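Local coordinates for protein chitinase (Thermococcus chitonophagus, PDB 5XSW) that probably hydrolyses chitin as an endochitinase, this C-terminal part of a longer protein joining a domain of beta strands to a mainly helical, glycan-binding domain, at residues A[88-92]-A[93-97]; A[104-107]-A[108-112]; A[218-222]-A[223-227]. All coordinates share one frame; numbering follows the deposited sequence.

Contact 1: residues A[88-92]-A[93-97]; sequences IQKSG and DNPYP
Tyr96 OH is gripped twice: Lys90 NZ gives it a hydrogen bond of 3.1 Å, and Glu8 OE1 bonds it as well. The other carboxylate oxygen of Glu8 forms a salt bridge with Lys90 NZ, so that amine, phenol and acid close a small polar cluster that is likely to limit rotation of the ring. Lys90 gets there with CG anti to the backbone N (chi1 -170°) and the rest of its chain extended. On the way it runs alongside Pro95, with Lys90 CG 3.8 Å from Pro95 CB. Pro95 also lies on one face of the Tyr96 ring, its CG 4.1 Å above the plane and offset toward the rim. Ser91 O meets Pro95 CB at 3.5 Å. Gly92 makes the bend with a positive phi. Farther back, Ile88 and Pro97 pass one another, pointing opposite ways, Ile88 CG1 being 3.8 Å from Pro97 CG. The bend carries the chain from strand 80-89 to strand 98-104, which belongs to a different antiparallel sheet; Thr43 OG1 bonds both Ser91 O and Asn94 N, while Ile88 touches Ile13 of strand 12-21 and Val46 of strand 45-51.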
# COMPACT_ATOMS: atom_id res chain seq x y z
N ILE A 88 -25.89 23.39 -26.96
CA ILE A 88 -26.17 24.63 -26.26
C ILE A 88 -27.34 25.36 -26.99
O ILE A 88 -27.37 25.43 -28.22
CB ILE A 88 -24.95 25.57 -26.28
CG1 ILE A 88 -23.71 24.92 -25.66
CG2 ILE A 88 -25.24 26.90 -25.52
CD1 ILE A 88 -23.79 24.84 -24.18
N GLN A 89 -28.28 25.88 -26.24
CA GLN A 89 -29.26 26.83 -26.82
C GLN A 89 -28.74 28.27 -26.77
O GLN A 89 -28.52 28.81 -25.69
CB GLN A 89 -30.56 26.74 -26.06
CG GLN A 89 -31.63 27.67 -26.60
CD GLN A 89 -32.96 27.29 -26.04
OE1 GLN A 89 -33.63 26.40 -26.57
NE2 GLN A 89 -33.33 27.90 -24.91
N LYS A 90 -28.53 28.88 -27.95
CA LYS A 90 -27.81 30.17 -28.03
C LYS A 90 -28.50 31.29 -27.26
O LYS A 90 -29.70 31.48 -27.38
CB LYS A 90 -27.64 30.57 -29.50
CG LYS A 90 -26.72 31.75 -29.75
CD LYS A 90 -26.46 31.85 -31.23
CE LYS A 90 -25.49 32.96 -31.57
NZ LYS A 90 -25.18 33.01 -33.03
N SER A 91 -27.74 32.05 -26.48
CA SER A 91 -28.32 33.18 -25.78
C SER A 91 -27.21 33.94 -25.12
O SER A 91 -26.16 33.35 -24.83
CB SER A 91 -29.39 32.72 -24.78
OG SER A 91 -29.46 33.58 -23.68
N GLY A 92 -27.41 35.24 -24.90
CA GLY A 92 -26.42 36.07 -24.23
C GLY A 92 -25.30 36.44 -25.17
O GLY A 92 -25.29 36.06 -26.36
N ASP A 93 -24.33 37.18 -24.64
CA ASP A 93 -23.28 37.73 -25.47
C ASP A 93 -22.03 36.83 -25.69
O ASP A 93 -21.12 37.22 -26.43
CB ASP A 93 -22.82 39.09 -24.91
CG ASP A 93 -22.23 38.99 -23.49
OD1 ASP A 93 -21.94 37.88 -22.99
OD2 ASP A 93 -22.03 40.06 -22.86
N ASN A 94 -21.99 35.65 -25.08
CA ASN A 94 -20.81 34.77 -25.27
C ASN A 94 -21.29 33.35 -25.21
O ASN A 94 -21.02 32.65 -24.23
CB ASN A 94 -19.76 35.06 -24.20
CG ASN A 94 -18.32 34.76 -24.64
OD1 ASN A 94 -18.03 34.08 -25.67
ND2 ASN A 94 -17.42 35.30 -23.88
N PRO A 95 -22.09 32.95 -26.19
CA PRO A 95 -22.84 31.69 -26.11
C PRO A 95 -22.02 30.44 -26.51
O PRO A 95 -22.31 29.35 -26.04
CB PRO A 95 -23.97 31.91 -27.11
CG PRO A 95 -23.31 32.80 -28.17
CD PRO A 95 -22.47 33.74 -27.37
N TYR A 96 -21.07 30.59 -27.43
CA TYR A 96 -20.22 29.44 -27.82
C TYR A 96 -19.30 28.98 -26.65
O TYR A 96 -18.61 29.80 -26.02
CB TYR A 96 -19.36 29.78 -29.04
CG TYR A 96 -20.17 30.27 -30.21
CD1 TYR A 96 -20.93 29.39 -30.96
CD2 TYR A 96 -20.19 31.62 -30.57
CE1 TYR A 96 -21.70 29.83 -32.03
CE2 TYR A 96 -20.94 32.06 -31.65
CZ TYR A 96 -21.70 31.17 -32.37
OH TYR A 96 -22.46 31.59 -33.44
N PRO A 97 -19.30 27.67 -26.36
CA PRO A 97 -18.41 27.07 -25.33
C PRO A 97 -16.98 27.56 -25.51
O PRO A 97 -16.42 27.39 -26.58
CB PRO A 97 -18.52 25.56 -25.60
CG PRO A 97 -19.96 25.40 -26.08
CD PRO A 97 -20.21 26.66 -26.95

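Contact 2: residues A[104-107]-A[108-112]; sequences YLRG and ESIIY
Arg106 turns CG away from its backbone N (chi1 -156°) and bends its chain at the next bond (chi2 -90°), which lays the guanidinium across Ile110 and brings it up to Tyr112. Ile110 CG2 sits over one face of the guanidinium, offset toward the rim and 4.0 Å from Arg106 NE, the isoleucine standing nearly perpendicular to the arginine chain. Arg106 NH2 comes to the edge of the Tyr112 ring, near its plane, 3.7 Å from Tyr112 CE2, with guanidinium and ring planes 42° apart. Arg106 NH2 also bonds a glycerol, probably from the crystallisation liquor. Glu305 of helix 288-311 ties the pair together: one carboxylate oxygen forms a salt bridge with Arg106 NE and the other bonds Tyr112 OH. The backbone that carries these groups includes a type I beta turn from Gly107 to Ile110, on the link that leaves strand 98-104 and enters the helical domain. Its closing bond, Ile110 N to Gly107 O, is weak at 3.4 Å, and Ile110 CG2 packs on the same carbonyl, 3.5 Å from Gly107 O. Just before it, Leu105 centres an inverse gamma turn. Glu108 reaches back along the link with an extended chain: water 1 accepts from Tyr104 N at 2.8 Å and donates to Glu108 OE2 at 3.0 Å. His103 ND1 bonds that same carboxylate oxygen.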
# COMPACT_ATOMS: atom_id res chain seq x y z
N TYR A 104 -6.58 18.72 -13.76
CA TYR A 104 -6.05 17.41 -13.31
C TYR A 104 -6.36 17.20 -11.85
O TYR A 104 -6.59 18.17 -11.07
CB TYR A 104 -4.55 17.31 -13.50
CG TYR A 104 -4.14 17.42 -14.91
CD1 TYR A 104 -4.59 16.50 -15.85
CD2 TYR A 104 -3.33 18.47 -15.33
CE1 TYR A 104 -4.22 16.60 -17.17
CE2 TYR A 104 -2.95 18.59 -16.65
CZ TYR A 104 -3.40 17.65 -17.56
OH TYR A 104 -3.03 17.76 -18.87
N LEU A 105 -6.30 15.95 -11.42
CA LEU A 105 -6.56 15.66 -10.02
C LEU A 105 -5.25 15.91 -9.24
O LEU A 105 -4.49 14.97 -8.94
CB LEU A 105 -7.06 14.21 -9.89
CG LEU A 105 -7.54 13.75 -8.54
CD1 LEU A 105 -8.68 14.62 -8.01
CD2 LEU A 105 -7.98 12.30 -8.76
N ARG A 106 -5.00 17.16 -8.92
CA ARG A 106 -3.69 17.63 -8.45
C ARG A 106 -3.89 19.12 -8.14
O ARG A 106 -4.49 19.79 -8.98
CB ARG A 106 -2.65 17.43 -9.52
CG ARG A 106 -1.20 17.32 -9.00
CD ARG A 106 -0.47 18.65 -8.90
NE ARG A 106 0.90 18.49 -8.38
CZ ARG A 106 2.02 18.85 -9.02
NH1 ARG A 106 1.95 19.48 -10.20
NH2 ARG A 106 3.21 18.65 -8.43
N GLY A 107 -3.45 19.60 -6.97
CA GLY A 107 -3.74 20.98 -6.58
C GLY A 107 -2.96 21.89 -7.48
O GLY A 107 -1.74 21.82 -7.52
N GLU A 108 -3.66 22.75 -8.20
CA GLU A 108 -3.01 23.67 -9.14
C GLU A 108 -2.12 24.70 -8.42
O GLU A 108 -1.16 25.21 -8.97
CB GLU A 108 -4.11 24.37 -9.99
CG GLU A 108 -4.86 23.36 -10.89
CD GLU A 108 -6.07 23.94 -11.65
OE1 GLU A 108 -6.39 25.12 -11.42
OE2 GLU A 108 -6.70 23.20 -12.45
N SER A 109 -2.42 25.00 -7.16
CA SER A 109 -1.67 26.03 -6.44
C SER A 109 -0.57 25.51 -5.50
O SER A 109 -0.10 26.21 -4.59
CB SER A 109 -2.66 26.87 -5.65
OG SER A 109 -3.22 26.10 -4.60
N ILE A 110 -0.17 24.26 -5.68
CA ILE A 110 0.77 23.71 -4.71
C ILE A 110 2.06 24.48 -4.76
O ILE A 110 2.57 24.83 -5.86
CB ILE A 110 1.02 22.18 -4.99
CG1 ILE A 110 1.92 21.61 -3.91
CG2 ILE A 110 1.61 21.94 -6.39
CD1 ILE A 110 1.73 19.99 -3.82
N ILE A 111 2.56 24.80 -3.57
CA ILE A 111 3.80 25.58 -3.47
C ILE A 111 5.05 24.71 -3.36
O ILE A 111 5.18 23.93 -2.40
CB ILE A 111 3.77 26.52 -2.25
CG1 ILE A 111 2.61 27.54 -2.37
CG2 ILE A 111 5.20 27.23 -2.07
CD1 ILE A 111 2.34 28.24 -1.01
N TYR A 112 5.95 24.82 -4.34
CA TYR A 112 7.25 24.15 -4.26
C TYR A 112 8.33 25.25 -4.33
O TYR A 112 8.65 25.71 -5.39
CB TYR A 112 7.45 23.16 -5.42
CG TYR A 112 6.73 21.84 -5.14
CD1 TYR A 112 7.14 21.04 -4.06
CD2 TYR A 112 5.65 21.43 -5.92
CE1 TYR A 112 6.44 19.80 -3.75
CE2 TYR A 112 4.96 20.22 -5.63
CZ TYR A 112 5.40 19.42 -4.54
OH TYR A 112 4.74 18.24 -4.26
O HOH W 1 -5.01 21.05 -13.65
O HOH W 2 -7.28 20.84 -10.33

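Contact 3: residues A[218-222]-A[223-227]; sequences AVTKD and PAFKG
A type I beta turn from Asp222 to Phe225, reinforced by an Asx turn, reverses the chain beyond strand 218-219. Phe225 N donates to Asp222 O at 3.0 Å and closes the beta turn. The side chain adds the Asx turn: with CG anti to its backbone N (chi1 -166°), Asp222 points OD1 at the backbone N-H two residues on, accepting from Ala224 N at 3.1 Å, on the anti side of the carboxylate and 24° out of its plane. An ST turn that begins at Thr220 leads into it: Asp222 N donates to Thr220 OG1 at 2.9 Å. Ser178 O bonds the same hydroxyl, and Ser177 N bonds the second carboxylate oxygen, Asp222 OD2. The carboxylate carbon approaches the Phe225 ring obliquely, Asp222 CG 3.5 Å from Phe225 CD1, the two planes 64° apart. With an alanine here the carboxylate is gone, and Ala224 N and Ser177 N are likely to be left without this partner and the Phe225 ring freer to shift. Thr220 CG2 touches Phe225 CB at 3.8 Å. Phe225 also rests on Ala176, which follows the glycan-pocket residues Asn174 and Leu175 in the chain, and its side chain lies about 6 Å from a bound sugar. The turn follows strand 218-219, where Val219 pairs with Arg180 of strand 179-181; next to it Thr220 pairs with the backbone of Tyr238 in strand 235-239.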
# COMPACT_ATOMS: atom_id res chain seq x y z
N ALA A 218 20.61 9.42 15.02
CA ALA A 218 20.94 9.98 16.31
C ALA A 218 21.66 8.93 17.13
O ALA A 218 21.41 7.73 16.98
CB ALA A 218 19.70 10.46 17.03
N VAL A 219 22.56 9.38 18.01
CA VAL A 219 23.25 8.45 18.92
C VAL A 219 22.98 8.98 20.31
O VAL A 219 22.45 10.07 20.43
CB VAL A 219 24.78 8.37 18.64
CG1 VAL A 219 25.03 7.69 17.27
CG2 VAL A 219 25.41 9.80 18.70
N THR A 220 23.38 8.24 21.36
CA THR A 220 23.10 8.71 22.72
C THR A 220 24.20 8.19 23.67
O THR A 220 24.82 7.15 23.42
CB THR A 220 21.67 8.22 23.22
OG1 THR A 220 21.46 8.65 24.56
CG2 THR A 220 21.56 6.69 23.17
N LYS A 221 24.45 8.94 24.74
CA LYS A 221 25.29 8.43 25.84
C LYS A 221 24.49 7.71 26.91
O LYS A 221 25.06 7.26 27.87
CB LYS A 221 26.06 9.56 26.51
CG LYS A 221 26.87 10.38 25.57
CD LYS A 221 27.79 11.30 26.34
CE LYS A 221 28.98 11.77 25.51
NZ LYS A 221 29.38 13.15 25.93
N ASP A 222 23.17 7.66 26.75
CA ASP A 222 22.29 6.99 27.73
C ASP A 222 22.63 5.53 27.81
O ASP A 222 22.51 4.80 26.82
CB ASP A 222 20.81 7.16 27.33
CG ASP A 222 19.84 6.80 28.48
OD1 ASP A 222 20.12 5.85 29.25
OD2 ASP A 222 18.80 7.47 28.60
N PRO A 223 23.10 5.07 28.99
CA PRO A 223 23.65 3.71 29.03
C PRO A 223 22.55 2.63 29.03
O PRO A 223 22.86 1.47 28.80
CB PRO A 223 24.46 3.70 30.34
CG PRO A 223 23.76 4.71 31.21
CD PRO A 223 23.26 5.79 30.27
N ALA A 224 21.29 3.02 29.24
CA ALA A 224 20.17 2.11 29.08
C ALA A 224 20.05 1.64 27.63
O ALA A 224 19.37 0.67 27.33
CB ALA A 224 18.88 2.80 29.50
N PHE A 225 20.68 2.37 26.72
CA PHE A 225 20.39 2.18 25.32
C PHE A 225 21.47 1.49 24.55
O PHE A 225 22.10 2.11 23.70
CB PHE A 225 20.09 3.51 24.66
CG PHE A 225 18.77 3.99 24.97
CD1 PHE A 225 18.50 4.55 26.20
CD2 PHE A 225 17.74 3.81 24.08
CE1 PHE A 225 17.25 4.94 26.52
CE2 PHE A 225 16.49 4.23 24.39
CZ PHE A 225 16.23 4.79 25.60
N LYS A 226 21.63 0.20 24.81
CA LYS A 226 22.48 -0.65 24.00
C LYS A 226 22.27 -0.36 22.51
O LYS A 226 21.14 -0.13 22.02
CB LYS A 226 22.20 -2.12 24.31
CG LYS A 226 22.23 -2.44 25.81
CD LYS A 226 21.93 -3.92 26.07
CE LYS A 226 22.02 -4.25 27.56
NZ LYS A 226 21.79 -5.71 27.80
N GLY A 227 23.39 -0.36 21.81
CA GLY A 227 23.41 -0.14 20.39
C GLY A 227 24.83 -0.33 19.90
O GLY A 227 25.70 -0.79 20.66

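Overall arrangement
The three contacts follow one another along the chain and are spread along its length, contacts 1 and 3 on opposite sides of its centre. Contact 1 is the bend between strands 80-89 and 98-104 in the beta domain at the start of this chain. Strand 98-104 carries the chain on to contact 2, on the link between the domains, with centres about 31 Å apart and nearest atoms about 17 Å apart. Contact 3 lies in the glycan-binding domain, its centre about 43 Å from that of contact 2 and about 73 Å from that of contact 1. None touches another. Contact 2 thus marks the passage between domains, whereas contact 3 borders the loop that carries glycan-binding residues.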